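Histone-lysine N-methyltransferase family member SUVH9 (Arabidopsis thaliana, PDB 4NJ5) lacks methyltransferase activity of its own and acts in gene silencing, where it may bind methylated DNA and recruit RNA polymerase V to chromatin. Local coordinates at residues V176-N184 with S229-K239; P242-F253 with V264-Q274. All coordinates share one frame; numbering follows the deposited sequence.

Contact 1: V176-N184 with S229-K239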
loop_
_atom_site.group_PDB
_atom_site.type_symbol
_atom_site.label_atom_id
_atom_site.label_comp_id
_atom_site.label_asym_id
_atom_site.label_seq_id
_atom_site.Cartn_x
_atom_site.Cartn_y
_atom_site.Cartn_z
ATOM N N VAL A 176 -0.783 -20.521 1.731
ATOM C CA VAL A 176 -1.783 -20.059 2.682
ATOM C C VAL A 176 -1.921 -18.544 2.600
ATOM O O VAL A 176 -0.943 -17.813 2.768
ATOM C CB VAL A 176 -1.417 -20.445 4.125
ATOM C CG1 VAL A 176 -2.281 -19.676 5.118
ATOM C CG2 VAL A 176 -1.565 -21.944 4.322
ATOM N N ILE A 177 -3.134 -18.078 2.326
ATOM C CA ILE A 177 -3.416 -16.651 2.356
ATOM C C ILE A 177 -4.401 -16.364 3.479
ATOM O O ILE A 177 -5.510 -16.909 3.503
ATOM C CB ILE A 177 -4.000 -16.127 1.031
ATOM C CG1 ILE A 177 -2.966 -16.204 -0.095
ATOM C CG2 ILE A 177 -4.471 -14.684 1.203
ATOM C CD1 ILE A 177 -2.874 -17.558 -0.775
ATOM N N ARG A 178 -3.994 -15.517 4.417
ATOM C CA ARG A 178 -4.850 -15.210 5.550
ATOM C C ARG A 178 -5.699 -13.969 5.303
ATOM O O ARG A 178 -5.210 -12.952 4.811
ATOM C CB ARG A 178 -4.042 -15.097 6.847
ATOM C CG ARG A 178 -4.501 -16.087 7.914
ATOM C CD ARG A 178 -3.685 -16.005 9.189
ATOM N NE ARG A 178 -2.432 -16.748 9.095
ATOM C CZ ARG A 178 -2.210 -17.925 9.673
ATOM N NH1 ARG A 178 -1.032 -18.519 9.533
ATOM N NH2 ARG A 178 -3.157 -18.508 10.396
ATOM N N GLY A 179 -6.983 -14.077 5.627
ATOM C CA GLY A 179 -7.903 -12.958 5.531
ATOM C C GLY A 179 -8.187 -12.387 6.905
ATOM O O GLY A 179 -8.556 -13.116 7.829
ATOM N N LEU A 180 -8.009 -11.078 7.046
ATOM C CA LEU A 180 -8.158 -10.425 8.344
ATOM C C LEU A 180 -9.000 -9.159 8.223
ATOM O O LEU A 180 -8.838 -8.388 7.275
ATOM C CB LEU A 180 -6.782 -10.057 8.921
ATOM C CG LEU A 180 -5.720 -11.129 9.204
ATOM C CD1 LEU A 180 -5.041 -11.625 7.930
ATOM C CD2 LEU A 180 -4.678 -10.599 10.179
ATOM N N LYS A 181 -9.903 -8.942 9.176
ATOM C CA LYS A 181 -10.568 -7.651 9.253
ATOM C C LYS A 181 -9.530 -6.668 9.748
ATOM O O LYS A 181 -9.183 -6.657 10.927
ATOM C CB LYS A 181 -11.768 -7.664 10.199
ATOM C CG LYS A 181 -12.401 -6.282 10.345
ATOM C CD LYS A 181 -13.575 -6.263 11.316
ATOM C CE LYS A 181 -14.797 -6.949 10.719
ATOM N NZ LYS A 181 -15.117 -6.413 9.364
ATOM N N TYR A 182 -9.021 -5.852 8.838
ATOM C CA TYR A 182 -7.890 -4.999 9.158
ATOM C C TYR A 182 -8.097 -3.611 8.569
ATOM O O TYR A 182 -8.561 -3.461 7.441
ATOM C CB TYR A 182 -6.595 -5.635 8.648
ATOM C CG TYR A 182 -5.349 -5.179 9.371
ATOM C CD1 TYR A 182 -4.882 -5.859 10.488
ATOM C CD2 TYR A 182 -4.638 -4.070 8.932
ATOM C CE1 TYR A 182 -3.745 -5.447 11.151
ATOM C CE2 TYR A 182 -3.498 -3.651 9.589
ATOM C CZ TYR A 182 -3.057 -4.344 10.697
ATOM O OH TYR A 182 -1.926 -3.934 11.355
ATOM N N GLU A 183 -7.754 -2.603 9.356
ATOM C CA GLU A 183 -7.974 -1.207 9.000
ATOM C C GLU A 183 -7.179 -0.812 7.746
ATOM O O GLU A 183 -5.952 -0.940 7.700
ATOM C CB GLU A 183 -7.584 -0.322 10.189
ATOM C CG GLU A 183 -7.951 1.148 10.070
ATOM C CD GLU A 183 -7.658 1.927 11.348
ATOM O OE1 GLU A 183 -7.098 1.342 12.303
ATOM O OE2 GLU A 183 -7.992 3.130 11.399
ATOM N N ASN A 184 -7.898 -0.354 6.725
ATOM C CA ASN A 184 -7.289 0.188 5.515
ATOM C C ASN A 184 -8.307 1.020 4.755
ATOM O O ASN A 184 -9.505 0.911 4.996
ATOM C CB ASN A 184 -6.737 -0.927 4.626
ATOM C CG ASN A 184 -7.829 -1.748 3.977
ATOM O OD1 ASN A 184 -8.334 -1.396 2.911
ATOM N ND2 ASN A 184 -8.201 -2.846 4.620
ATOM N N SER A 229 0.929 -12.020 8.551
ATOM C CA SER A 229 -0.150 -11.874 9.529
ATOM C C SER A 229 0.400 -11.544 10.923
ATOM O O SER A 229 -0.190 -10.759 11.669
ATOM C CB SER A 229 -1.057 -13.116 9.556
ATOM O OG SER A 229 -0.328 -14.307 9.791
ATOM N N SER A 230 1.549 -12.128 11.252
ATOM C CA SER A 230 2.234 -11.830 12.506
ATOM C C SER A 230 2.665 -10.366 12.561
ATOM O O SER A 230 2.508 -9.697 13.587
ATOM C CB SER A 230 3.449 -12.741 12.675
ATOM O OG SER A 230 3.067 -14.105 12.622
ATOM N N VAL A 231 3.208 -9.879 11.450
ATOM C CA VAL A 231 3.614 -8.482 11.336
ATOM C C VAL A 231 2.404 -7.559 11.505
ATOM O O VAL A 231 2.481 -6.528 12.178
ATOM C CB VAL A 231 4.328 -8.217 9.987
ATOM C CG1 VAL A 231 4.709 -6.752 9.854
ATOM C CG2 VAL A 231 5.569 -9.103 9.858
ATOM N N LEU A 232 1.282 -7.950 10.906
ATOM C CA LEU A 232 0.040 -7.192 11.013
ATOM C C LEU A 232 -0.419 -7.069 12.463
ATOM O O LEU A 232 -0.674 -5.961 12.962
ATOM C CB LEU A 232 -1.063 -7.854 10.178
ATOM C CG LEU A 232 -1.435 -7.255 8.818
ATOM C CD1 LEU A 232 -0.389 -6.274 8.339
ATOM C CD2 LEU A 232 -1.634 -8.353 7.785
ATOM N N LYS A 233 -0.524 -8.215 13.135
ATOM C CA LYS A 233 -0.979 -8.234 14.522
ATOM C C LYS A 233 -0.034 -7.428 15.410
ATOM O O LYS A 233 -0.468 -6.688 16.294
ATOM C CB LYS A 233 -1.133 -9.673 15.024
ATOM C CG LYS A 233 -2.250 -10.443 14.322
ATOM C CD LYS A 233 -2.671 -11.692 15.093
ATOM C CE LYS A 233 -2.084 -12.960 14.483
ATOM N NZ LYS A 233 -2.651 -14.194 15.105
ATOM N N PHE A 234 1.261 -7.559 15.141
ATOM C CA PHE A 234 2.289 -6.812 15.853
ATOM C C PHE A 234 2.107 -5.295 15.714
ATOM O O PHE A 234 2.140 -4.560 16.711
ATOM C CB PHE A 234 3.670 -7.234 15.348
ATOM C CG PHE A 234 4.805 -6.626 16.109
ATOM C CD1 PHE A 234 5.189 -7.143 17.335
ATOM C CD2 PHE A 234 5.495 -5.541 15.597
ATOM C CE1 PHE A 234 6.239 -6.584 18.041
ATOM C CE2 PHE A 234 6.545 -4.979 16.297
ATOM C CZ PHE A 234 6.918 -5.500 17.521
ATOM N N ALA A 235 1.910 -4.831 14.481
ATOM C CA ALA A 235 1.692 -3.406 14.214
ATOM C C ALA A 235 0.456 -2.881 14.943
ATOM O O ALA A 235 0.497 -1.837 15.624
ATOM C CB ALA A 235 1.557 -3.166 12.717
ATOM N N ARG A 236 -0.642 -3.616 14.795
ATOM C CA ARG A 236 -1.887 -3.274 15.475
ATOM C C ARG A 236 -1.668 -3.122 16.978
ATOM O O ARG A 236 -2.093 -2.136 17.595
ATOM C CB ARG A 236 -2.936 -4.347 15.180
ATOM C CG ARG A 236 -4.154 -4.301 16.090
ATOM C CD ARG A 236 -4.913 -5.615 16.045
ATOM N NE ARG A 236 -5.643 -5.813 14.795
ATOM C CZ ARG A 236 -6.137 -6.979 14.393
ATOM N NH1 ARG A 236 -5.971 -8.059 15.137
ATOM N NH2 ARG A 236 -6.788 -7.062 13.241
ATOM N N THR A 237 -0.983 -4.106 17.554
ATOM C CA THR A 237 -0.701 -4.102 18.986
ATOM C C THR A 237 0.144 -2.880 19.355
ATOM O O THR A 237 -0.011 -2.300 20.433
ATOM C CB THR A 237 0.018 -5.387 19.427
ATOM O OG1 THR A 237 -0.770 -6.516 19.035
ATOM C CG2 THR A 237 0.222 -5.399 20.931
ATOM N N LEU A 238 1.034 -2.486 18.451
ATOM C CA LEU A 238 1.822 -1.276 18.646
ATOM C C LEU A 238 0.934 -0.040 18.650
ATOM O O LEU A 238 1.277 0.974 19.257
ATOM C CB LEU A 238 2.885 -1.148 17.559
ATOM C CG LEU A 238 4.050 -2.126 17.655
ATOM C CD1 LEU A 238 5.091 -1.774 16.608
ATOM C CD2 LEU A 238 4.645 -2.091 19.052
ATOM N N LYS A 239 -0.201 -0.119 17.963
ATOM C CA LYS A 239 -1.164 0.981 18.013
ATOM C C LYS A 239 -2.009 0.964 19.288
ATOM O O LYS A 239 -2.452 2.016 19.746
ATOM C CB LYS A 239 -2.081 0.972 16.791
ATOM C CG LYS A 239 -1.364 1.176 15.472
ATOM C CD LYS A 239 -2.303 0.934 14.304
ATOM C CE LYS A 239 -3.469 1.904 14.321
ATOM N NZ LYS A 239 -4.323 1.740 13.114
#
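Strand 174-180 of the SRA-domain sheet, with the turn that follows it, packs on helix 228-240, bridged chiefly by Y182. Its hydroxyl donates to L232 O (OH to O 2.9 Å), a carbonyl that also takes the helical bond from R236 N. With CG anti to the backbone N (chi1 -156°), the ring extends toward the helix, and L232 CG sits over one face, 3.9 Å from the centroid, in a CH-pi contact. Tyrosine suits this place, offering both a flat apolar face and a polar end; a phenylalanine here would probably keep the leucine contact but leave L232 O without its second donor. The R236 side chain runs alongside the ring in the opposite sense, guanidinium and ring planes 29° apart, its NH2 3.6 Å from Y182 CD1. K239 NZ meets E183 OE1 at 2.9 Å from above the carboxylate plane, a salt bridge, and D379 is the lysine's second partner. L180 CD2 meets L232 CD2, 4.5 Å apart, and L180 also packs on V192. R178, on strand 174-180, and S229, near the helix start, both bind D194 of strand 190-206; R178 also pairs with D135. A235 touches M497, in a loop much later in the sequence.

Contact 2: P242-F253 with V264-Q274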
loop_
_atom_site.group_PDB
_atom_site.type_symbol
_atom_site.label_atom_id
_atom_site.label_comp_id
_atom_site.label_asym_id
_atom_site.label_seq_id
_atom_site.Cartn_x
_atom_site.Cartn_y
_atom_site.Cartn_z
ATOM N N PRO A 242 1.636 -0.881 22.905
ATOM C CA PRO A 242 3.008 -1.108 22.433
ATOM C C PRO A 242 3.956 -1.723 23.462
ATOM O O PRO A 242 4.819 -2.520 23.088
ATOM C CB PRO A 242 3.485 0.298 22.040
ATOM C CG PRO A 242 2.565 1.238 22.732
ATOM C CD PRO A 242 1.250 0.538 22.799
ATOM N N LEU A 243 3.807 -1.365 24.732
ATOM C CA LEU A 243 4.708 -1.874 25.759
ATOM C C LEU A 243 4.531 -3.371 26.012
ATOM O O LEU A 243 5.428 -4.023 26.544
ATOM C CB LEU A 243 4.551 -1.092 27.063
ATOM C CG LEU A 243 5.509 0.080 27.296
ATOM C CD1 LEU A 243 5.313 1.205 26.289
ATOM C CD2 LEU A 243 5.330 0.597 28.708
ATOM N N SER A 244 3.381 -3.917 25.628
ATOM C CA SER A 244 3.124 -5.336 25.837
ATOM C C SER A 244 4.019 -6.201 24.953
ATOM O O SER A 244 4.365 -7.322 25.323
ATOM C CB SER A 244 1.653 -5.672 25.583
ATOM O OG SER A 244 1.354 -5.619 24.199
ATOM N N VAL A 245 4.391 -5.686 23.786
ATOM C CA VAL A 245 5.269 -6.430 22.890
ATOM C C VAL A 245 6.657 -5.805 22.800
ATOM O O VAL A 245 7.617 -6.473 22.419
ATOM C CB VAL A 245 4.670 -6.574 21.474
ATOM C CG1 VAL A 245 3.365 -7.363 21.527
ATOM C CG2 VAL A 245 4.460 -5.210 20.835
ATOM N N ARG A 246 6.760 -4.529 23.157
ATOM C CA ARG A 246 8.046 -3.843 23.177
ATOM C C ARG A 246 8.256 -3.112 24.499
ATOM O O ARG A 246 8.136 -1.891 24.560
ATOM C CB ARG A 246 8.150 -2.857 22.011
ATOM C CG ARG A 246 8.583 -3.482 20.688
ATOM C CD ARG A 246 8.399 -2.499 19.546
ATOM N NE ARG A 246 9.117 -2.888 18.337
ATOM C CZ ARG A 246 9.227 -2.119 17.258
ATOM N NH1 ARG A 246 8.668 -0.916 17.238
ATOM N NH2 ARG A 246 9.898 -2.547 16.198
ATOM N N PRO A 247 8.577 -3.862 25.565
ATOM C CA PRO A 247 8.731 -3.261 26.894
ATOM C C PRO A 247 9.925 -2.310 26.973
ATOM O O PRO A 247 9.979 -1.477 27.879
ATOM C CB PRO A 247 8.929 -4.476 27.812
ATOM C CG PRO A 247 9.438 -5.555 26.919
ATOM C CD PRO A 247 8.807 -5.318 25.578
ATOM N N ARG A 248 10.859 -2.425 26.030
ATOM C CA ARG A 248 11.991 -1.505 25.939
ATOM C C ARG A 248 12.086 -0.941 24.530
ATOM O O ARG A 248 11.605 -1.561 23.578
ATOM C CB ARG A 248 13.301 -2.227 26.260
ATOM C CG ARG A 248 13.343 -2.951 27.591
ATOM C CD ARG A 248 14.273 -4.153 27.511
ATOM N NE ARG A 248 14.642 -4.676 28.825
ATOM C CZ ARG A 248 13.835 -5.378 29.617
ATOM N NH1 ARG A 248 12.586 -5.642 29.247
ATOM N NH2 ARG A 248 14.278 -5.810 30.790
ATOM N N GLY A 249 12.719 0.225 24.397
ATOM C CA GLY A 249 13.002 0.797 23.092
ATOM C C GLY A 249 12.347 2.139 22.834
ATOM O O GLY A 249 12.940 3.026 22.218
ATOM N N TYR A 250 11.114 2.291 23.299
ATOM C CA TYR A 250 10.366 3.515 23.038
ATOM C C TYR A 250 10.838 4.688 23.892
ATOM O O TYR A 250 10.496 4.808 25.071
ATOM C CB TYR A 250 8.859 3.284 23.170
ATOM C CG TYR A 250 8.280 2.541 21.989
ATOM C CD1 TYR A 250 8.187 3.149 20.744
ATOM C CD2 TYR A 250 7.833 1.234 22.113
ATOM C CE1 TYR A 250 7.660 2.477 19.657
ATOM C CE2 TYR A 250 7.305 0.555 21.031
ATOM C CZ TYR A 250 7.222 1.181 19.805
ATOM O OH TYR A 250 6.700 0.507 18.725
ATOM N N ILE A 251 11.643 5.542 23.271
ATOM C CA ILE A 251 12.173 6.735 23.912
ATOM C C ILE A 251 11.057 7.737 24.133
ATOM O O ILE A 251 10.922 8.308 25.213
ATOM C CB ILE A 251 13.233 7.399 23.019
ATOM C CG1 ILE A 251 14.357 6.411 22.701
ATOM C CG2 ILE A 251 13.770 8.661 23.674
ATOM C CD1 ILE A 251 15.118 6.752 21.443
ATOM N N ASN A 252 10.255 7.938 23.092
ATOM C CA ASN A 252 9.190 8.927 23.107
ATOM C C ASN A 252 8.093 8.523 22.125
ATOM O O ASN A 252 8.386 8.053 21.024
ATOM C CB ASN A 252 9.758 10.296 22.733
ATOM C CG ASN A 252 8.826 11.433 23.088
ATOM O OD1 ASN A 252 7.816 11.655 22.420
ATOM N ND2 ASN A 252 9.168 12.171 24.140
ATOM N N PHE A 253 6.834 8.698 22.516
ATOM C CA PHE A 253 5.722 8.257 21.676
ATOM C C PHE A 253 5.163 9.346 20.760
ATOM O O PHE A 253 4.235 9.100 19.989
ATOM C CB PHE A 253 4.607 7.632 22.519
ATOM C CG PHE A 253 4.839 6.184 22.843
ATOM C CD1 PHE A 253 4.906 5.241 21.830
ATOM C CD2 PHE A 253 4.986 5.766 24.156
ATOM C CE1 PHE A 253 5.120 3.907 22.120
ATOM C CE2 PHE A 253 5.198 4.435 24.454
ATOM C CZ PHE A 253 5.266 3.504 23.434
ATOM N N VAL A 264 3.917 10.669 16.646
ATOM C CA VAL A 264 5.013 10.109 15.862
ATOM C C VAL A 264 5.975 9.358 16.770
ATOM O O VAL A 264 6.680 9.963 17.576
ATOM C CB VAL A 264 5.789 11.192 15.091
ATOM C CG1 VAL A 264 6.883 10.552 14.242
ATOM C CG2 VAL A 264 4.844 12.001 14.218
ATOM N N TYR A 265 6.002 8.037 16.635
ATOM C CA TYR A 265 6.794 7.199 17.531
ATOM C C TYR A 265 8.292 7.361 17.310
ATOM O O TYR A 265 8.742 7.618 16.195
ATOM C CB TYR A 265 6.445 5.724 17.348
ATOM C CG TYR A 265 5.108 5.288 17.904
ATOM C CD1 TYR A 265 4.164 6.210 18.342
ATOM C CD2 TYR A 265 4.797 3.940 17.995
ATOM C CE1 TYR A 265 2.944 5.791 18.849
ATOM C CE2 TYR A 265 3.593 3.515 18.498
ATOM C CZ TYR A 265 2.666 4.438 18.922
ATOM O OH TYR A 265 1.466 3.993 19.421
ATOM N N LEU A 266 9.058 7.192 18.381
ATOM C CA LEU A 266 10.511 7.153 18.292
ATOM C C LEU A 266 11.020 5.912 19.011
ATOM O O LEU A 266 10.879 5.788 20.226
ATOM C CB LEU A 266 11.129 8.405 18.909
ATOM C CG LEU A 266 12.658 8.396 18.899
ATOM C CD1 LEU A 266 13.169 8.409 17.468
ATOM C CD2 LEU A 266 13.224 9.561 19.691
ATOM N N PHE A 267 11.615 4.997 18.255
ATOM C CA PHE A 267 11.993 3.695 18.786
ATOM C C PHE A 267 13.472 3.407 18.577
ATOM O O PHE A 267 14.023 3.692 17.519
ATOM C CB PHE A 267 11.156 2.604 18.121
ATOM C CG PHE A 267 11.400 1.235 18.674
ATOM C CD1 PHE A 267 10.844 0.858 19.886
ATOM C CD2 PHE A 267 12.176 0.319 17.982
ATOM C CE1 PHE A 267 11.063 -0.405 20.401
ATOM C CE2 PHE A 267 12.397 -0.946 18.490
ATOM C CZ PHE A 267 11.840 -1.308 19.702
ATOM N N ASN A 268 14.110 2.836 19.592
ATOM C CA ASN A 268 15.528 2.504 19.516
ATOM C C ASN A 268 15.867 1.320 20.413
ATOM O O ASN A 268 16.042 1.474 21.623
ATOM C CB ASN A 268 16.381 3.725 19.877
ATOM C CG ASN A 268 17.877 3.449 19.803
ATOM O OD1 ASN A 268 18.311 2.403 19.322
ATOM N ND2 ASN A 268 18.674 4.402 20.278
ATOM N N ASP A 269 15.953 0.138 19.808
ATOM C CA ASP A 269 16.282 -1.086 20.533
ATOM C C ASP A 269 17.716 -1.515 20.256
ATOM O O ASP A 269 18.081 -2.669 20.475
ATOM C CB ASP A 269 15.313 -2.213 20.161
ATOM C CG ASP A 269 15.436 -2.640 18.706
ATOM O OD1 ASP A 269 16.020 -1.886 17.898
ATOM O OD2 ASP A 269 14.933 -3.730 18.364
ATOM N N ILE A 270 18.525 -0.575 19.772
ATOM C CA ILE A 270 19.906 -0.855 19.387
ATOM C C ILE A 270 20.919 -0.198 20.335
ATOM O O ILE A 270 21.798 -0.873 20.869
ATOM C CB ILE A 270 20.167 -0.425 17.925
ATOM C CG1 ILE A 270 19.448 -1.374 16.954
ATOM C CG2 ILE A 270 21.662 -0.376 17.633
ATOM C CD1 ILE A 270 19.460 -0.905 15.511
ATOM N N ASP A 271 20.796 1.114 20.538
ATOM C CA ASP A 271 21.672 1.832 21.468
ATOM C C ASP A 271 20.964 2.963 22.213
ATOM O O ASP A 271 19.743 2.957 22.354
ATOM C CB ASP A 271 22.928 2.361 20.758
ATOM C CG ASP A 271 22.601 3.287 19.595
ATOM O OD1 ASP A 271 21.471 3.820 19.534
ATOM O OD2 ASP A 271 23.484 3.491 18.737
ATOM N N SER A 272 21.744 3.942 22.661
ATOM C CA SER A 272 21.228 5.039 23.476
ATOM C C SER A 272 21.062 6.361 22.723
ATOM O O SER A 272 20.743 7.386 23.323
ATOM C CB SER A 272 22.117 5.242 24.701
ATOM O OG SER A 272 22.188 4.057 25.469
ATOM N N ASP A 273 21.279 6.336 21.413
ATOM C CA ASP A 273 21.171 7.550 20.613
ATOM C C ASP A 273 19.733 8.057 20.562
ATOM O O ASP A 273 18.797 7.291 20.338
ATOM C CB ASP A 273 21.675 7.316 19.190
ATOM C CG ASP A 273 21.928 8.613 18.447
ATOM O OD1 ASP A 273 22.716 9.442 18.952
ATOM O OD2 ASP A 273 21.335 8.815 17.366
ATOM N N GLN A 274 19.564 9.358 20.768
ATOM C CA GLN A 274 18.242 9.966 20.753
ATOM C C GLN A 274 18.230 11.258 19.952
ATOM O O GLN A 274 17.539 12.201 20.320
ATOM C CB GLN A 274 17.774 10.242 22.185
ATOM C CG GLN A 274 17.711 9.032 23.107
ATOM C CD GLN A 274 17.189 9.386 24.486
ATOM O OE1 GLN A 274 16.907 10.551 24.770
ATOM N NE2 GLN A 274 17.053 8.383 25.347
#
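Strands 250-252 and 264-267 pair antiparallel, with Y250 and F267 a non-hydrogen-bonded pair, N252 and L266 a hydrogen-bonded one, and a beta bulge at I251 between them. L266 N donates to N252 O at 2.9 Å, while the bond from I251 N to L266 O is weak. G249 O accepts from N268 N, and glycine is needed there because a CB would jam against the preceding carbonyl and strike F267. The F267 ring meets R246 with its face and Y250 with its edge. The R246 guanidinium stacks flat, planes 7° apart and centres 3.7 Å apart, a cation-pi pair; R246 NH1 also donates in its own plane to Y250 OH, and both groups bind E364. F267 CD1 lies over the centre of the Y250 ring. In this beta hairpin strand 250-252 is the outer strand of a four-stranded sheet, with 264-267 next to it and then 363-367. The aromatic cluster continues as the edge of F253 meets the face of Y265, centroids 4.9 Å apart. At the corner, branched I251 spreads over L266, N268 and Q274, CG2 lying 3.6 Å from Q274 CD. N268 OD1 makes an Asx turn with I270 N, widened to an Asx motif by D271 N.

Contact 1 closes before contact 2 opens, so the two follow in series along the chain, their centres about 21 Å apart. Helix 228-240 is the element between them: one side meets the end of strand 174-180 in contact 1, and its last turns reach the hairpin of contact 2. There L238 O probably accepts a hydrogen bond from Y265 OH, 3.0 Å away, and F234 CZ lies 3.5 Å from R246 NE. The sheets are separate: the SRA sheet, and the four-stranded sheet in which strand 264-267 pairs with 363-367, next to 373-377. The helix thus links the SRA domain, the part that probably binds methylated DNA, to the pre-SET and SET region, away from the zinc sites.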